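Local coordinates for protein membrane-bound protease PH1510 (Pyrococcus horikoshii, PDB 6M4B) that cleaves proteins such as casein and the stomatin homologue PH1511 in vitro, preferentially near hydrophobic or aromatic residues, as a membrane-bound serine protease seen here through its N-terminal protease domain, at residues I88-A96 / S182-V191; A53-Q64 / Y128-E139. The protein carries 1 engineered substitution. All blocks are in the same frame, centred on the assembly; numbering follows the deposited sequence.

Contact 1: residues I88-A96 / S182-V191; sequences IALGSHLIA and SNGMKTKIPV
In the ClpP/crotonase-like core of this protease domain, the turn between helix 84-90 and strand 94-97 of the parallel sheet is covered by the loop that follows helix 175-182, and H93 meets T187, I189, P190 and V191 of that loop. One strong backbone bond ties the two: K188 N gives its proton to H93 O at 2.8 Å, nearly straight at 166°, with the donor in the carbonyl plane, on a lone pair. The imidazole is held from several sides. I189 CG1 lies over one face, 3.8 Å from the ring centroid, in a CH-pi contact offset toward the rim, while V191 CG2 comes up obliquely, 3.4 Å from H93 NE2. At the ring edge P190 O takes a weak, bent hydrogen bond from H93 NE2 (3.3 Å), and T187 CB also sits near the ring plane. With an alanine in place of H93, P190 O would probably lose its imidazole donor and a gap would be likely to open between I189 and V191. I189 has CG1 between its backbone N and carbonyl carbon (chi1 57°), which turns the longer branch inward to the ring and on to G91. Its own O accepts a short bond within the loop, from T187 OG1. Farther along, S182 and M185, which also pack on V170 of strand 170-171, receive the two branches of L94: CD1 lies 3.9 Å from M185 SD, and CD2 lies 3.2 Å from S182 OG, a hydroxyl already bonded to L178 O.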
loop_
_atom_site.group_PDB
_atom_site.type_symbol
_atom_site.label_atom_id
_atom_site.label_comp_id
_atom_site.label_asym_id
_atom_site.label_seq_id
_atom_site.Cartn_x
_atom_site.Cartn_y
_atom_site.Cartn_z
ATOM N N ILE A 88 11.281 -1.502 -1.722
ATOM C CA ILE A 88 11.566 -0.114 -1.352
ATOM C C ILE A 88 11.934 0.647 -2.615
ATOM O O ILE A 88 11.375 1.690 -2.894
ATOM C CB ILE A 88 12.700 -0.052 -0.284
ATOM C CG1 ILE A 88 12.242 -0.700 1.049
ATOM C CG2 ILE A 88 13.140 1.389 0.026
ATOM C CD1 ILE A 88 13.362 -0.994 2.033
ATOM N N ALA A 89 12.822 0.059 -3.417
ATOM C CA ALA A 89 13.168 0.627 -4.695
ATOM C C ALA A 89 11.971 0.779 -5.645
ATOM O O ALA A 89 11.705 1.914 -6.105
ATOM C CB ALA A 89 14.243 -0.190 -5.362
ATOM N N LEU A 90 11.215 -0.311 -5.890
ATOM C CA LEU A 90 10.024 -0.227 -6.750
ATOM C C LEU A 90 8.951 0.718 -6.275
ATOM O O LEU A 90 8.171 1.236 -7.089
ATOM C CB LEU A 90 9.431 -1.596 -7.034
ATOM C CG LEU A 90 10.348 -2.534 -7.773
ATOM C CD1 LEU A 90 9.772 -3.933 -7.736
ATOM C CD2 LEU A 90 10.515 -2.066 -9.216
ATOM N N GLY A 91 8.911 0.995 -4.981
ATOM C CA GLY A 91 7.946 1.928 -4.419
ATOM C C GLY A 91 8.330 3.384 -4.491
ATOM O O GLY A 91 7.566 4.250 -4.059
ATOM N N SER A 92 9.461 3.680 -5.097
ATOM C CA SER A 92 10.063 5.000 -5.002
ATOM C C SER A 92 9.911 5.765 -6.302
ATOM O O SER A 92 9.567 5.212 -7.358
ATOM C CB SER A 92 11.552 4.869 -4.628
ATOM O OG SER A 92 12.356 4.622 -5.783
ATOM N N HIS A 93 10.175 7.064 -6.207
ATOM C CA HIS A 93 9.983 7.991 -7.311
ATOM C C HIS A 93 10.944 7.795 -8.462
ATOM O O HIS A 93 10.635 8.155 -9.582
ATOM C CB HIS A 93 10.063 9.415 -6.776
ATOM C CG HIS A 93 8.988 9.735 -5.804
ATOM N ND1 HIS A 93 9.110 9.490 -4.457
ATOM C CD2 HIS A 93 7.752 10.272 -5.979
ATOM C CE1 HIS A 93 7.997 9.858 -3.838
ATOM N NE2 HIS A 93 7.158 10.325 -4.745
ATOM N N LEU A 94 12.140 7.288 -8.153
ATOM C CA LEU A 94 13.177 7.076 -9.128
ATOM C C LEU A 94 14.188 6.078 -8.557
ATOM O O LEU A 94 14.489 6.138 -7.372
ATOM C CB LEU A 94 13.896 8.393 -9.445
ATOM C CG LEU A 94 14.617 8.444 -10.802
ATOM C CD1 LEU A 94 13.578 8.652 -11.857
ATOM C CD2 LEU A 94 15.627 9.587 -10.915
ATOM N N ILE A 95 14.688 5.167 -9.386
ATOM C CA ILE A 95 15.666 4.217 -8.935
ATOM C C ILE A 95 16.902 4.436 -9.755
ATOM O O ILE A 95 16.830 4.464 -10.982
ATOM C CB ILE A 95 15.213 2.737 -9.109
ATOM C CG1 ILE A 95 13.869 2.465 -8.405
ATOM C CG2 ILE A 95 16.257 1.813 -8.527
ATOM C CD1 ILE A 95 13.172 1.216 -8.935
ATOM N N ALA A 96 18.020 4.502 -9.064
ATOM C CA ALA A 96 19.335 4.515 -9.678
ATOM C C ALA A 96 20.175 3.379 -9.097
ATOM O O ALA A 96 20.076 3.068 -7.895
ATOM C CB ALA A 96 20.009 5.843 -9.408
ATOM N N SER A 182 19.504 12.191 -13.989
ATOM C CA SER A 182 18.147 12.263 -13.437
ATOM C C SER A 182 17.501 13.607 -13.745
ATOM O O SER A 182 16.256 13.743 -13.686
ATOM C CB SER A 182 18.133 12.022 -11.941
ATOM O OG SER A 182 18.493 10.686 -11.652
ATOM N N ASN A 183 18.330 14.606 -14.058
ATOM C CA ASN A 183 17.833 15.975 -14.263
ATOM C C ASN A 183 16.869 16.028 -15.414
ATOM O O ASN A 183 17.194 15.561 -16.476
ATOM C CB ASN A 183 19.018 16.901 -14.570
ATOM C CG ASN A 183 18.620 18.346 -14.652
ATOM O OD1 ASN A 183 17.646 18.777 -14.044
ATOM N ND2 ASN A 183 19.414 19.110 -15.326
ATOM N N GLY A 184 15.695 16.597 -15.210
ATOM C CA GLY A 184 14.632 16.667 -16.235
ATOM C C GLY A 184 13.712 15.443 -16.363
ATOM O O GLY A 184 12.801 15.458 -17.191
ATOM N N MET A 185 13.947 14.385 -15.583
ATOM C CA MET A 185 13.016 13.273 -15.618
ATOM C C MET A 185 11.866 13.451 -14.615
ATOM O O MET A 185 11.990 14.140 -13.580
ATOM C CB MET A 185 13.690 11.876 -15.777
ATOM C CG MET A 185 14.707 11.345 -14.830
ATOM S SD MET A 185 15.091 9.641 -15.284
ATOM C CE MET A 185 16.306 9.477 -16.621
ATOM N N LYS A 186 10.695 12.972 -15.018
ATOM C CA LYS A 186 9.541 12.923 -14.134
ATOM C C LYS A 186 9.651 11.808 -13.115
ATOM O O LYS A 186 10.196 10.759 -13.379
ATOM C CB LYS A 186 8.255 12.732 -14.923
ATOM C CG LYS A 186 8.077 13.788 -15.990
ATOM C CD LYS A 186 6.714 13.753 -16.649
ATOM C CE LYS A 186 5.950 15.032 -16.379
ATOM N NZ LYS A 186 5.130 15.334 -17.578
ATOM N N THR A 187 9.096 12.047 -11.943
ATOM C CA THR A 187 8.982 11.025 -10.947
ATOM C C THR A 187 8.103 9.932 -11.534
ATOM O O THR A 187 7.214 10.192 -12.328
ATOM C CB THR A 187 8.378 11.556 -9.637
ATOM O OG1 THR A 187 7.125 12.213 -9.890
ATOM C CG2 THR A 187 9.336 12.524 -8.991
ATOM N N LYS A 188 8.364 8.701 -11.154
ATOM C CA LYS A 188 7.612 7.606 -11.726
ATOM C C LYS A 188 6.303 7.351 -10.998
ATOM O O LYS A 188 5.432 6.698 -11.525
ATOM C CB LYS A 188 8.452 6.307 -11.760
ATOM C CG LYS A 188 9.664 6.326 -12.682
ATOM C CD LYS A 188 9.474 6.859 -14.096
ATOM C CE LYS A 188 8.426 6.167 -14.953
ATOM N NZ LYS A 188 8.870 4.836 -15.395
ATOM N N ILE A 189 6.178 7.861 -9.790
ATOM C CA ILE A 189 4.932 7.831 -9.040
ATOM C C ILE A 189 4.632 9.300 -8.664
ATOM O O ILE A 189 5.520 10.145 -8.676
ATOM C CB ILE A 189 4.996 6.939 -7.768
ATOM C CG1 ILE A 189 6.109 7.374 -6.816
ATOM C CG2 ILE A 189 5.199 5.493 -8.134
ATOM C CD1 ILE A 189 6.100 6.660 -5.462
ATOM N N PRO A 190 3.379 9.619 -8.378
ATOM C CA PRO A 190 3.048 11.002 -8.023
ATOM C C PRO A 190 3.673 11.480 -6.700
ATOM O O PRO A 190 4.031 10.679 -5.835
ATOM C CB PRO A 190 1.496 10.988 -7.909
ATOM C CG PRO A 190 1.056 9.691 -8.478
ATOM C CD PRO A 190 2.205 8.733 -8.320
ATOM N N VAL A 191 3.839 12.773 -6.595
ATOM C CA VAL A 191 4.178 13.464 -5.332
ATOM C C VAL A 191 2.939 14.309 -5.117
ATOM O O VAL A 191 2.654 15.158 -5.988
ATOM C CB VAL A 191 5.435 14.351 -5.476
ATOM C CG1 VAL A 191 5.760 15.096 -4.178
ATOM C CG2 VAL A 191 6.616 13.505 -5.876
#

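Contact 2: residues A53-Q64 / Y128-E139; sequences ADAMMNIVQRIQ and YFIAYIKSLAQE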
loop_
_atom_site.group_PDB
_atom_site.type_symbol
_atom_site.label_atom_id
_atom_site.label_comp_id
_atom_site.label_asym_id
_atom_site.label_seq_id
_atom_site.Cartn_x
_atom_site.Cartn_y
_atom_site.Cartn_z
ATOM N N ALA A 53 9.038 -7.905 6.255
ATOM C CA ALA A 53 8.043 -7.479 5.308
ATOM C C ALA A 53 7.178 -6.303 5.810
ATOM O O ALA A 53 6.912 -5.376 5.056
ATOM C CB ALA A 53 7.178 -8.661 4.921
ATOM N N ASP A 54 6.789 -6.327 7.080
ATOM C CA ASP A 54 5.982 -5.248 7.652
ATOM C C ASP A 54 6.705 -3.873 7.695
ATOM O O ASP A 54 6.092 -2.824 7.377
ATOM C CB ASP A 54 5.342 -5.632 9.040
ATOM C CG ASP A 54 6.373 -6.197 10.072
ATOM O OD1 ASP A 54 7.546 -5.788 10.094
ATOM O OD2 ASP A 54 6.022 -7.086 10.876
ATOM N N ALA A 55 7.983 -3.888 8.082
ATOM C CA ALA A 55 8.781 -2.685 8.088
ATOM C C ALA A 55 8.928 -2.180 6.629
ATOM O O ALA A 55 8.747 -1.007 6.402
ATOM C CB ALA A 55 10.134 -2.925 8.736
ATOM N N MET A 56 9.183 -3.097 5.685
ATOM C CA MET A 56 9.220 -2.755 4.253
ATOM C C MET A 56 7.948 -2.041 3.797
ATOM O O MET A 56 8.028 -0.992 3.178
ATOM C CB MET A 56 9.500 -3.999 3.435
ATOM C CG MET A 56 9.382 -3.839 1.938
ATOM S SD MET A 56 7.700 -4.087 1.309
ATOM C CE MET A 56 7.688 -5.880 1.370
ATOM N N MET A 57 6.779 -2.563 4.183
ATOM C CA MET A 57 5.501 -1.980 3.784
ATOM C C MET A 57 5.289 -0.604 4.343
ATOM O O MET A 57 4.850 0.249 3.606
ATOM C CB MET A 57 4.310 -2.915 4.089
ATOM C CG MET A 57 4.221 -4.054 3.071
ATOM S SD MET A 57 2.832 -5.106 3.381
ATOM C CE MET A 57 3.378 -6.670 2.781
ATOM N N ASN A 58 5.658 -0.370 5.602
ATOM C CA ASN A 58 5.586 0.976 6.177
ATOM C C ASN A 58 6.609 1.910 5.538
ATOM O O ASN A 58 6.287 3.077 5.304
ATOM C CB ASN A 58 5.798 0.975 7.708
ATOM C CG ASN A 58 4.765 0.125 8.452
ATOM O OD1 ASN A 58 3.581 0.133 8.127
ATOM N ND2 ASN A 58 5.222 -0.604 9.460
ATOM N N ILE A 59 7.803 1.385 5.189
ATOM C CA ILE A 59 8.767 2.211 4.464
ATOM C C ILE A 59 8.190 2.573 3.096
ATOM O O ILE A 59 8.134 3.747 2.717
ATOM C CB ILE A 59 10.124 1.531 4.300
ATOM C CG1 ILE A 59 10.767 1.356 5.671
ATOM C CG2 ILE A 59 11.019 2.372 3.367
ATOM C CD1 ILE A 59 12.032 0.501 5.658
ATOM N N VAL A 60 7.733 1.575 2.361
ATOM C CA VAL A 60 7.128 1.861 1.042
ATOM C C VAL A 60 6.040 2.936 1.145
ATOM O O VAL A 60 5.986 3.877 0.342
ATOM C CB VAL A 60 6.564 0.599 0.384
ATOM C CG1 VAL A 60 5.639 0.944 -0.765
ATOM C CG2 VAL A 60 7.708 -0.282 -0.102
ATOM N N GLN A 61 5.172 2.788 2.128
ATOM C CA GLN A 61 4.064 3.725 2.267
ATOM C C GLN A 61 4.552 5.121 2.709
ATOM O O GLN A 61 3.975 6.126 2.337
ATOM C CB GLN A 61 2.979 3.198 3.225
ATOM C CG GLN A 61 1.560 3.412 2.658
ATOM C CD GLN A 61 0.680 4.201 3.557
ATOM O OE1 GLN A 61 1.162 4.886 4.455
ATOM N NE2 GLN A 61 -0.611 4.148 3.310
ATOM N N ARG A 62 5.599 5.177 3.501
ATOM C CA ARG A 62 6.177 6.487 3.854
ATOM C C ARG A 62 6.709 7.222 2.605
ATOM O O ARG A 62 6.446 8.405 2.423
ATOM C CB ARG A 62 7.299 6.308 4.858
ATOM C CG ARG A 62 7.910 7.583 5.384
ATOM C CD ARG A 62 6.880 8.419 6.093
ATOM N NE ARG A 62 7.442 9.676 6.525
ATOM C CZ ARG A 62 7.375 10.836 5.882
ATOM N NH1 ARG A 62 6.784 10.962 4.686
ATOM N NH2 ARG A 62 7.916 11.912 6.465
ATOM N N ILE A 63 7.403 6.489 1.750
ATOM C CA ILE A 63 7.866 7.037 0.483
ATOM C C ILE A 63 6.692 7.487 -0.383
ATOM O O ILE A 63 6.705 8.599 -0.919
ATOM C CB ILE A 63 8.753 6.033 -0.241
ATOM C CG1 ILE A 63 10.049 5.873 0.563
ATOM C CG2 ILE A 63 9.034 6.452 -1.682
ATOM C CD1 ILE A 63 10.870 4.683 0.191
ATOM N N GLN A 64 5.639 6.686 -0.467
ATOM C CA GLN A 64 4.530 7.043 -1.314
ATOM C C GLN A 64 3.815 8.318 -0.887
ATOM O O GLN A 64 3.269 8.995 -1.733
ATOM C CB GLN A 64 3.520 5.894 -1.416
ATOM C CG GLN A 64 3.999 4.726 -2.284
ATOM C CD GLN A 64 2.997 3.568 -2.289
ATOM O OE1 GLN A 64 2.311 3.323 -1.282
ATOM N NE2 GLN A 64 2.910 2.847 -3.408
ATOM N N TYR A 128 0.138 -13.206 -2.582
ATOM C CA TYR A 128 -0.057 -11.921 -1.989
ATOM C C TYR A 128 1.127 -10.957 -2.300
ATOM O O TYR A 128 0.917 -9.807 -2.691
ATOM C CB TYR A 128 -0.260 -12.091 -0.494
ATOM C CG TYR A 128 -0.380 -10.800 0.225
ATOM C CD1 TYR A 128 0.774 -10.124 0.659
ATOM C CD2 TYR A 128 -1.595 -10.228 0.462
ATOM C CE1 TYR A 128 0.678 -8.898 1.270
ATOM C CE2 TYR A 128 -1.706 -8.984 1.102
ATOM C CZ TYR A 128 -0.575 -8.327 1.490
ATOM O OH TYR A 128 -0.669 -7.141 2.177
ATOM N N PHE A 129 2.334 -11.466 -2.144
ATOM C CA PHE A 129 3.541 -10.727 -2.422
ATOM C C PHE A 129 3.726 -10.445 -3.881
ATOM O O PHE A 129 4.123 -9.327 -4.233
ATOM C CB PHE A 129 4.788 -11.379 -1.787
ATOM C CG PHE A 129 4.949 -11.020 -0.349
ATOM C CD1 PHE A 129 5.258 -9.705 0.001
ATOM C CD2 PHE A 129 4.601 -11.910 0.663
ATOM C CE1 PHE A 129 5.314 -9.318 1.338
ATOM C CE2 PHE A 129 4.646 -11.527 2.000
ATOM C CZ PHE A 129 5.008 -10.234 2.337
ATOM N N ILE A 130 3.336 -11.391 -4.718
ATOM C CA ILE A 130 3.317 -11.180 -6.159
ATOM C C ILE A 130 2.338 -10.063 -6.510
ATOM O O ILE A 130 2.707 -9.145 -7.241
ATOM C CB ILE A 130 2.960 -12.451 -6.935
ATOM C CG1 ILE A 130 4.097 -13.483 -6.803
ATOM C CG2 ILE A 130 2.711 -12.153 -8.393
ATOM C CD1 ILE A 130 3.759 -14.881 -7.322
ATOM N N ALA A 131 1.120 -10.096 -5.977
ATOM C CA ALA A 131 0.196 -9.009 -6.247
ATOM C C ALA A 131 0.789 -7.662 -5.765
ATOM O O ALA A 131 0.680 -6.659 -6.479
ATOM C CB ALA A 131 -1.148 -9.259 -5.603
ATOM N N TYR A 132 1.440 -7.643 -4.602
ATOM C CA TYR A 132 1.986 -6.385 -4.074
ATOM C C TYR A 132 3.166 -5.827 -4.925
ATOM O O TYR A 132 3.146 -4.651 -5.335
ATOM C CB TYR A 132 2.402 -6.565 -2.661
ATOM C CG TYR A 132 2.899 -5.351 -1.979
ATOM C CD1 TYR A 132 2.050 -4.293 -1.706
ATOM C CD2 TYR A 132 4.223 -5.264 -1.547
ATOM C CE1 TYR A 132 2.487 -3.156 -1.073
ATOM C CE2 TYR A 132 4.668 -4.150 -0.862
ATOM C CZ TYR A 132 3.835 -3.097 -0.651
ATOM O OH TYR A 132 4.296 -2.002 0.019
ATOM N N ILE A 133 4.117 -6.685 -5.269
ATOM C CA ILE A 133 5.294 -6.266 -6.037
ATOM C C ILE A 133 4.908 -5.815 -7.456
ATOM O O ILE A 133 5.405 -4.799 -7.942
ATOM C CB ILE A 133 6.407 -7.326 -6.061
ATOM C CG1 ILE A 133 7.769 -6.631 -6.222
ATOM C CG2 ILE A 133 6.184 -8.395 -7.146
ATOM C CD1 ILE A 133 8.939 -7.565 -6.161
ATOM N N LYS A 134 3.919 -6.478 -8.039
ATOM C CA LYS A 134 3.410 -6.095 -9.339
ATOM C C LYS A 134 2.697 -4.753 -9.322
ATOM O O LYS A 134 2.813 -3.965 -10.258
ATOM C CB LYS A 134 2.500 -7.162 -9.914
ATOM C CG LYS A 134 3.251 -8.345 -10.496
ATOM C CD LYS A 134 2.320 -9.436 -10.983
ATOM C CE LYS A 134 1.508 -9.053 -12.219
ATOM N NZ LYS A 134 1.819 -9.908 -13.379
ATOM N N SER A 135 2.002 -4.474 -8.240
ATOM C CA SER A 135 1.342 -3.232 -8.075
ATOM C C SER A 135 2.353 -2.075 -7.962
ATOM O O SER A 135 2.099 -1.047 -8.543
ATOM C CB SER A 135 0.439 -3.249 -6.847
ATOM O OG SER A 135 1.128 -3.167 -5.609
ATOM N N LEU A 136 3.460 -2.254 -7.219
ATOM C CA LEU A 136 4.478 -1.228 -7.131
ATOM C C LEU A 136 5.082 -0.967 -8.530
ATOM O O LEU A 136 5.213 0.183 -8.920
ATOM C CB LEU A 136 5.563 -1.586 -6.117
ATOM C CG LEU A 136 5.103 -1.860 -4.672
ATOM C CD1 LEU A 136 6.318 -2.151 -3.839
ATOM C CD2 LEU A 136 4.352 -0.654 -4.141
ATOM N N ALA A 137 5.317 -2.025 -9.306
ATOM C CA ALA A 137 5.751 -1.863 -10.667
ATOM C C ALA A 137 4.743 -1.127 -11.550
ATOM O O ALA A 137 5.111 -0.193 -12.247
ATOM C CB ALA A 137 6.129 -3.211 -11.292
ATOM N N GLN A 138 3.478 -1.536 -11.510
ATOM C CA GLN A 138 2.450 -0.931 -12.360
ATOM C C GLN A 138 2.214 0.500 -11.968
ATOM O O GLN A 138 2.025 1.326 -12.818
ATOM C CB GLN A 138 1.112 -1.689 -12.327
ATOM C CG GLN A 138 1.242 -3.156 -12.659
ATOM C CD GLN A 138 0.947 -3.460 -14.091
ATOM O OE1 GLN A 138 0.959 -2.554 -14.956
ATOM N NE2 GLN A 138 0.693 -4.758 -14.376
ATOM N N GLU A 139 2.191 0.779 -10.676
ATOM C CA GLU A 139 2.003 2.132 -10.198
ATOM C C GLU A 139 3.115 3.094 -10.692
ATOM O O GLU A 139 2.864 4.270 -10.850
ATOM C CB GLU A 139 1.983 2.155 -8.662
ATOM C CG GLU A 139 0.662 1.655 -8.104
ATOM C CD GLU A 139 0.729 1.207 -6.649
ATOM O OE1 GLU A 139 1.770 1.448 -5.977
ATOM O OE2 GLU A 139 -0.270 0.590 -6.190
#
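Helices 53-64 and 128-139 run nearly parallel, at 19°, but their axes approach no closer than 13.3 Å, and long side chains from M56, M57, F129 and Y132 bridge the space between them. Met-aromatic contacts form the centre. Y132 reaches across with CG anti to its backbone N (chi1 -177°) and is met by two sulfurs on different parts of its ring: M57 SD stands above the face, 4.8 Å from the centroid, whereas M56 SD lies at the edge, 3.7 Å from Y132 CE2. The methyl of the extended M57 chain continues to the neighbouring aromatics, placing CE 3.6 Å from F129 CE1 and in the plane of the Y128 ring at its edge.

Apolar contacts extend the interface both ways. A53, a substrate-binding residue, sets CB 3.7 Å from F129 CZ, so this end of the helix pair borders the substrate site, where F129 also approaches P108. Towards the other end, V60 and L136 meet tip to tip, CG1 to CD2 at 4.0 Å. Polar atoms enter at two places. The Y132 hydroxyl packs against a methyl of V60, OH to CG1 at 3.3 Å, and at the C-terminal ends the extended side chains of Q64 and E139 bring Q64 NE2 within 3.1 Å of E139 OE1, with L136 CD2 beside the amide.

Helix 84-90 lies against both partners, Y87 touching M56, F129 and I133. Helix 53-64 in turn packs on helix 21-36 through I59 and R62, the latter forming salt bridges with D28 and E35; I130 packs on helix 144-152, and E139 packs on Y132 of the second subunit.

How the contacts relate
After strand 9-16, helix 21-36 and strand 41-47 the chain forms helix 53-64, then passes strand 70-74 to reach the turn in 88-96, and next forms helix 123-139, whose segment 128-139 closes contact 2. Only at the end of helix 175-182 does 182-191 return to close contact 1. The four segments therefore alternate, and the two closures cross. Contact 1 joins the helix-to-strand turn at the parallel sheet to the late loop; contact 2 joins the early helix to the one carrying the catalytic lysine. They touch directly: I63 packs on G91, S92 and H93, and L90 on I133. Both also reach the second subunit.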